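PDB 2D5C: shikimate dehydrogenase (NADP(+)) from Thermus thermophilus, which catalyses the reversible NADPH-linked reduction of 3-dehydroshikimate to shikimate, a step on the route to chorismate and the aromatic amino acids. Local coordinates for residues A18-A21 against F22-E25; L153-A156 against E157-L161. All blocks are in the same frame, centred on the assembly; numbering follows the deposited sequence.

Contact 1: residues A18-A21 against F22-E25; sequences AMHA and FALE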
ATOM      1  N   ALA A  18       8.868  -2.941 -20.349  1.00 33.06           N
ATOM      2  CA  ALA A  18       9.323  -4.281 -20.723  1.00 31.66           C
ATOM      3  C   ALA A  18       9.611  -5.154 -19.501  1.00 32.58           C
ATOM      4  O   ALA A  18       9.272  -6.337 -19.467  1.00 29.26           O
ATOM      5  CB  ALA A  18      10.572  -4.183 -21.605  1.00 32.66           C
ATOM      6  N   MET A  19      10.237  -4.574 -18.485  1.00 31.31           N
ATOM      7  CA  MET A  19      10.554  -5.346 -17.286  1.00 29.73           C
ATOM      8  C   MET A  19       9.311  -5.817 -16.547  1.00 24.92           C
ATOM      9  O   MET A  19       9.235  -6.957 -16.103  1.00 28.63           O
ATOM     10  CB  MET A  19      11.373  -4.516 -16.295  1.00 29.22           C
ATOM     11  CG  MET A  19      12.790  -4.206 -16.713  1.00 31.75           C
ATOM     12  SD  MET A  19      13.705  -3.604 -15.274  1.00 29.05           S
ATOM     13  CE  MET A  19      12.908  -2.014 -14.973  1.00 27.57           C
ATOM     14  N   HIS A  20       8.352  -4.916 -16.392  1.00 27.91           N
ATOM     15  CA  HIS A  20       7.186  -5.311 -15.604  1.00 28.44           C
ATOM     16  C   HIS A  20       6.184  -6.129 -16.427  1.00 25.21           C
ATOM     17  O   HIS A  20       5.387  -6.895 -15.901  1.00 28.52           O
ATOM     18  CB  HIS A  20       6.514  -4.041 -15.077  1.00 26.09           C
ATOM     19  CG  HIS A  20       7.348  -3.453 -13.969  1.00 28.76           C
ATOM     20  ND1 HIS A  20       8.329  -2.541 -14.178  1.00 37.05           N
ATOM     21  CD2 HIS A  20       7.273  -3.718 -12.597  1.00 25.47           C
ATOM     22  CE1 HIS A  20       8.832  -2.263 -12.960  1.00 26.74           C
ATOM     23  NE2 HIS A  20       8.220  -2.954 -11.995  1.00 30.73           N
ATOM     24  N   ALA A  21       6.236  -6.057 -17.754  1.00 23.82           N
ATOM     25  CA  ALA A  21       5.380  -6.913 -18.564  1.00 26.29           C
ATOM     26  C   ALA A  21       5.848  -8.321 -18.225  1.00 26.40           C
ATOM     27  O   ALA A  21       5.043  -9.235 -18.045  1.00 31.53           O
ATOM     28  CB  ALA A  21       5.582  -6.619 -20.050  1.00 29.84           C
ATOM     29  N   PHE A  22       7.166  -8.488 -18.121  1.00 28.41           N
ATOM     30  CA  PHE A  22       7.731  -9.776 -17.749  1.00 29.93           C
ATOM     31  C   PHE A  22       7.262 -10.133 -16.337  1.00 32.78           C
ATOM     32  O   PHE A  22       6.843 -11.256 -16.074  1.00 30.98           O
ATOM     33  CB  PHE A  22       9.262  -9.736 -17.745  1.00 26.83           C
ATOM     34  CG  PHE A  22       9.883 -10.863 -16.970  1.00 28.92           C
ATOM     35  CD1 PHE A  22       9.917 -12.153 -17.496  1.00 30.27           C
ATOM     36  CD2 PHE A  22      10.345 -10.658 -15.670  1.00 29.26           C
ATOM     37  CE1 PHE A  22      10.395 -13.218 -16.745  1.00 27.77           C
ATOM     38  CE2 PHE A  22      10.824 -11.720 -14.906  1.00 29.38           C
ATOM     39  CZ  PHE A  22      10.849 -13.003 -15.442  1.00 33.18           C
ATOM     40  N   ALA A  23       7.349  -9.172 -15.426  1.00 28.92           N
ATOM     41  CA  ALA A  23       6.954  -9.428 -14.045  1.00 28.88           C
ATOM     42  C   ALA A  23       5.530  -9.977 -13.968  1.00 26.01           C
ATOM     43  O   ALA A  23       5.278 -10.990 -13.321  1.00 26.45           O
ATOM     44  CB  ALA A  23       7.075  -8.132 -13.208  1.00 26.02           C
ATOM     45  N   LEU A  24       4.609  -9.295 -14.639  1.00 30.56           N
ATOM     46  CA  LEU A  24       3.204  -9.682 -14.640  1.00 28.58           C
ATOM     47  C   LEU A  24       2.945 -11.094 -15.151  1.00 33.70           C
ATOM     48  O   LEU A  24       2.333 -11.896 -14.455  1.00 32.93           O
ATOM     49  CB  LEU A  24       2.391  -8.683 -15.461  1.00 26.50           C
ATOM     50  CG  LEU A  24       2.198  -7.326 -14.783  1.00 28.31           C
ATOM     51  CD1 LEU A  24       1.763  -6.286 -15.798  1.00 30.17           C
ATOM     52  CD2 LEU A  24       1.184  -7.469 -13.656  1.00 29.83           C
ATOM     53  N   GLU A  25       3.416 -11.403 -16.357  1.00 32.86           N
ATOM     54  CA  GLU A  25       3.188 -12.734 -16.919  1.00 36.28           C
ATOM     55  C   GLU A  25       3.902 -13.807 -16.109  1.00 34.19           C
ATOM     56  O   GLU A  25       3.378 -14.902 -15.909  1.00 34.36           O
ATOM     57  CB  GLU A  25       3.624 -12.776 -18.392  1.00 37.88           C
ATOM     58  CG  GLU A  25       5.126 -12.671 -18.663  1.00 46.30           C
ATOM     59  CD  GLU A  25       5.876 -13.967 -18.380  1.00 49.99           C
ATOM     60  OE1 GLU A  25       5.294 -15.057 -18.586  1.00 51.58           O
ATOM     61  OE2 GLU A  25       7.055 -13.898 -17.968  1.00 48.21           O
TER
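Leu24 N donates to His20 O at 2.8 Å, in a nearly straight bond (172° at the hydrogen). These residues form two turns of helix 16-26, the helix of the beta-alpha-beta crossover between strands 2-8 and 31-37 in the substrate-binding domain. Three more i to i+4 bonds run alongside it: Phe22 N to Ala18 O, Ala23 N to Met19 O and Glu25 N to Ala21 O. Leu24 CG, beside its backbone N (chi1 -73°), lies 3.4 Å from the same His20 O. Ala23 CB approaches the same oxygen at 3.4 Å and also meets the His20 ring obliquely, with CB 4.5 Å from CD2.

The ring of His20 is buried and its polar atoms are satisfied. ND1 bonds to Ser16 O, NE2 bonds to Gly236 O, and the ring stacks on Tyr33. Two carbonyl partners could favour a doubly protonated ring. Met19 packs against helices 229-244 and 250-260, and lies close to the shikimate-binding residues Ser16 and Gln235. Phe22 turns its CG anti to its backbone N (chi1 162°), which brings the ring edge to the carbonyl oxygen of Met19. Met19 O lies in the plane of that ring, 3.9 Å from Phe22 CD2 and 3.2 Å from Phe22 CB.

Contact 2: residues L153-A156 against E157-L161; sequences LALA and EEFGL
The Phe159 ring carries the Leu155 methyl CD1 over one face. CD1 sits 3.6 Å from the ring centroid, 26° off the normal, and makes a CH-pi contact. Leu155 CD1 is offset toward the rim, 3.3 Å from both CD2 and CE2 of Phe159. The ring also makes a cation-pi contact with Arg136. Leu155 reaches the ring because its CG is turned away from its backbone N (chi1 173°). With an alanine in place of Phe159, Leu155 CD1 would probably lose the surface it rests on, and the Arg136 guanidinium would be left without its pi partner.

The i to i+4 spacing of helix 149-159 brings the two together. Phe159 N donates to Leu155 O at 2.9 Å, and Glu157 N and Glu158 N donate to Leu153 O and Ala154 O. The extended Glu158 side chain runs back alongside Ala154, with OE1 3.7 Å from Ala154 CB. Its OE2 forms a salt bridge with Arg129 of helix 126-137.

The helix then stops. Gly160 has a positive phi (76°), and the chain turns back over Ala156 O. Leu161 N donates to this oxygen at 2.7 Å, in the carbonyl plane and on a lone pair; Gly160 N adds a weak bond. Ala156 CB and Leu161 CB pack at 4.2 Å, and both side chains lean on Val144. The 6→1 bond, the glycine and this apolar pair are Schellman features. The weak Gly160 bond replaces the motif's 5→2 bond, so this C-cap only resembles a full Schellman motif. Here it closes a beta-alpha-beta crossover of the Rossmann-type NADP-binding domain.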
ATOM      1  N   LEU A 153      27.676  19.131  -0.248  1.00 29.21           N
ATOM      2  CA  LEU A 153      27.906  19.468   1.154  1.00 25.06           C
ATOM      3  C   LEU A 153      26.658  19.194   1.978  1.00 23.85           C
ATOM      4  O   LEU A 153      26.730  18.591   3.050  1.00 26.82           O
ATOM      5  CB  LEU A 153      28.306  20.944   1.304  1.00 33.35           C
ATOM      6  CG  LEU A 153      29.800  21.266   1.361  1.00 40.51           C
ATOM      7  CD1 LEU A 153      29.993  22.780   1.358  1.00 43.20           C
ATOM      8  CD2 LEU A 153      30.413  20.649   2.615  1.00 37.16           C
ATOM      9  N   ALA A 154      25.517  19.644   1.472  1.00 25.10           N
ATOM     10  CA  ALA A 154      24.253  19.436   2.166  1.00 27.92           C
ATOM     11  C   ALA A 154      24.058  17.944   2.434  1.00 25.33           C
ATOM     12  O   ALA A 154      23.688  17.544   3.536  1.00 26.91           O
ATOM     13  CB  ALA A 154      23.099  19.972   1.322  1.00 31.37           C
ATOM     14  N   LEU A 155      24.320  17.131   1.419  1.00 26.33           N
ATOM     15  CA  LEU A 155      24.169  15.683   1.543  1.00 25.37           C
ATOM     16  C   LEU A 155      25.129  15.120   2.587  1.00 26.46           C
ATOM     17  O   LEU A 155      24.720  14.387   3.490  1.00 23.83           O
ATOM     18  CB  LEU A 155      24.403  15.014   0.182  1.00 26.95           C
ATOM     19  CG  LEU A 155      24.447  13.484   0.114  1.00 24.29           C
ATOM     20  CD1 LEU A 155      23.192  12.886   0.731  1.00 31.15           C
ATOM     21  CD2 LEU A 155      24.588  13.052  -1.348  1.00 22.69           C
ATOM     22  N   ALA A 156      26.407  15.475   2.480  1.00 22.69           N
ATOM     23  CA  ALA A 156      27.388  14.980   3.435  1.00 25.11           C
ATOM     24  C   ALA A 156      27.035  15.399   4.865  1.00 24.05           C
ATOM     25  O   ALA A 156      27.152  14.605   5.800  1.00 26.44           O
ATOM     26  CB  ALA A 156      28.786  15.475   3.059  1.00 20.04           C
ATOM     27  N   GLU A 157      26.588  16.640   5.035  1.00 25.23           N
ATOM     28  CA  GLU A 157      26.250  17.128   6.367  1.00 22.27           C
ATOM     29  C   GLU A 157      24.994  16.454   6.907  1.00 25.38           C
ATOM     30  O   GLU A 157      24.928  16.124   8.092  1.00 28.55           O
ATOM     31  CB  GLU A 157      26.063  18.652   6.343  1.00 28.79           C
ATOM     32  CG  GLU A 157      27.285  19.380   5.809  1.00 31.51           C
ATOM     33  CD  GLU A 157      27.088  20.879   5.698  1.00 35.20           C
ATOM     34  OE1 GLU A 157      25.934  21.329   5.539  1.00 35.85           O
ATOM     35  OE2 GLU A 157      28.096  21.606   5.756  1.00 34.05           O
ATOM     36  N   GLU A 158      24.002  16.248   6.044  1.00 22.42           N
ATOM     37  CA  GLU A 158      22.750  15.614   6.481  1.00 23.88           C
ATOM     38  C   GLU A 158      22.920  14.146   6.834  1.00 25.17           C
ATOM     39  O   GLU A 158      22.362  13.670   7.831  1.00 28.16           O
ATOM     40  CB  GLU A 158      21.674  15.751   5.391  1.00 29.37           C
ATOM     41  CG  GLU A 158      21.246  17.192   5.115  1.00 36.27           C
ATOM     42  CD  GLU A 158      20.653  17.387   3.723  1.00 45.18           C
ATOM     43  OE1 GLU A 158      20.357  18.547   3.365  1.00 45.67           O
ATOM     44  OE2 GLU A 158      20.485  16.387   2.987  1.00 47.30           O
ATOM     45  N   PHE A 159      23.700  13.426   6.028  1.00 24.71           N
ATOM     46  CA  PHE A 159      23.909  11.993   6.246  1.00 27.81           C
ATOM     47  C   PHE A 159      25.158  11.675   7.056  1.00 29.84           C
ATOM     48  O   PHE A 159      25.382  10.517   7.420  1.00 30.15           O
ATOM     49  CB  PHE A 159      24.029  11.245   4.909  1.00 23.52           C
ATOM     50  CG  PHE A 159      22.745  11.160   4.113  1.00 27.76           C
ATOM     51  CD1 PHE A 159      21.572  11.774   4.547  1.00 25.57           C
ATOM     52  CD2 PHE A 159      22.724  10.463   2.907  1.00 32.89           C
ATOM     53  CE1 PHE A 159      20.400  11.694   3.794  1.00 25.27           C
ATOM     54  CE2 PHE A 159      21.554  10.379   2.142  1.00 29.55           C
ATOM     55  CZ  PHE A 159      20.393  10.998   2.591  1.00 22.88           C
ATOM     56  N   GLY A 160      25.979  12.691   7.315  1.00 26.82           N
ATOM     57  CA  GLY A 160      27.201  12.467   8.065  1.00 26.72           C
ATOM     58  C   GLY A 160      28.281  11.806   7.225  1.00 27.45           C
ATOM     59  O   GLY A 160      28.963  10.895   7.689  1.00 27.36           O
ATOM     60  N   LEU A 161      28.432  12.264   5.986  1.00 24.90           N
ATOM     61  CA  LEU A 161      29.435  11.722   5.070  1.00 21.37           C
ATOM     62  C   LEU A 161      30.539  12.760   4.845  1.00 27.22           C
ATOM     63  O   LEU A 161      30.713  13.668   5.654  1.00 29.67           O
ATOM     64  CB  LEU A 161      28.781  11.375   3.728  1.00 20.27           C
ATOM     65  CG  LEU A 161      27.432  10.660   3.870  1.00 23.09           C
ATOM     66  CD1 LEU A 161      26.797  10.434   2.502  1.00 24.22           C
ATOM     67  CD2 LEU A 161      27.650   9.352   4.602  1.00 27.84           C
TER

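Contact 1 comes first along the chain, in the substrate-binding domain, and contact 2 follows in the NADP-binding domain. Their centres are 37 Å apart, on opposite sides of the chain's centre, and their nearest atoms stay about 23 Å apart. They share no helix or sheet. Helix 16-26 belongs with the mixed sheet, helix 149-159 with the parallel one. Both are crossover helices, and each leads to an outermost strand of its sheet within the chain, 31-37 or 162-163. Contact 1 lies near the shikimate pocket through Met19. Contact 2 lies near NADP-binding residues, Gln150 and Ala124. Each contact thus belongs to one of the two domains, one that holds the substrate and one that holds the cofactor.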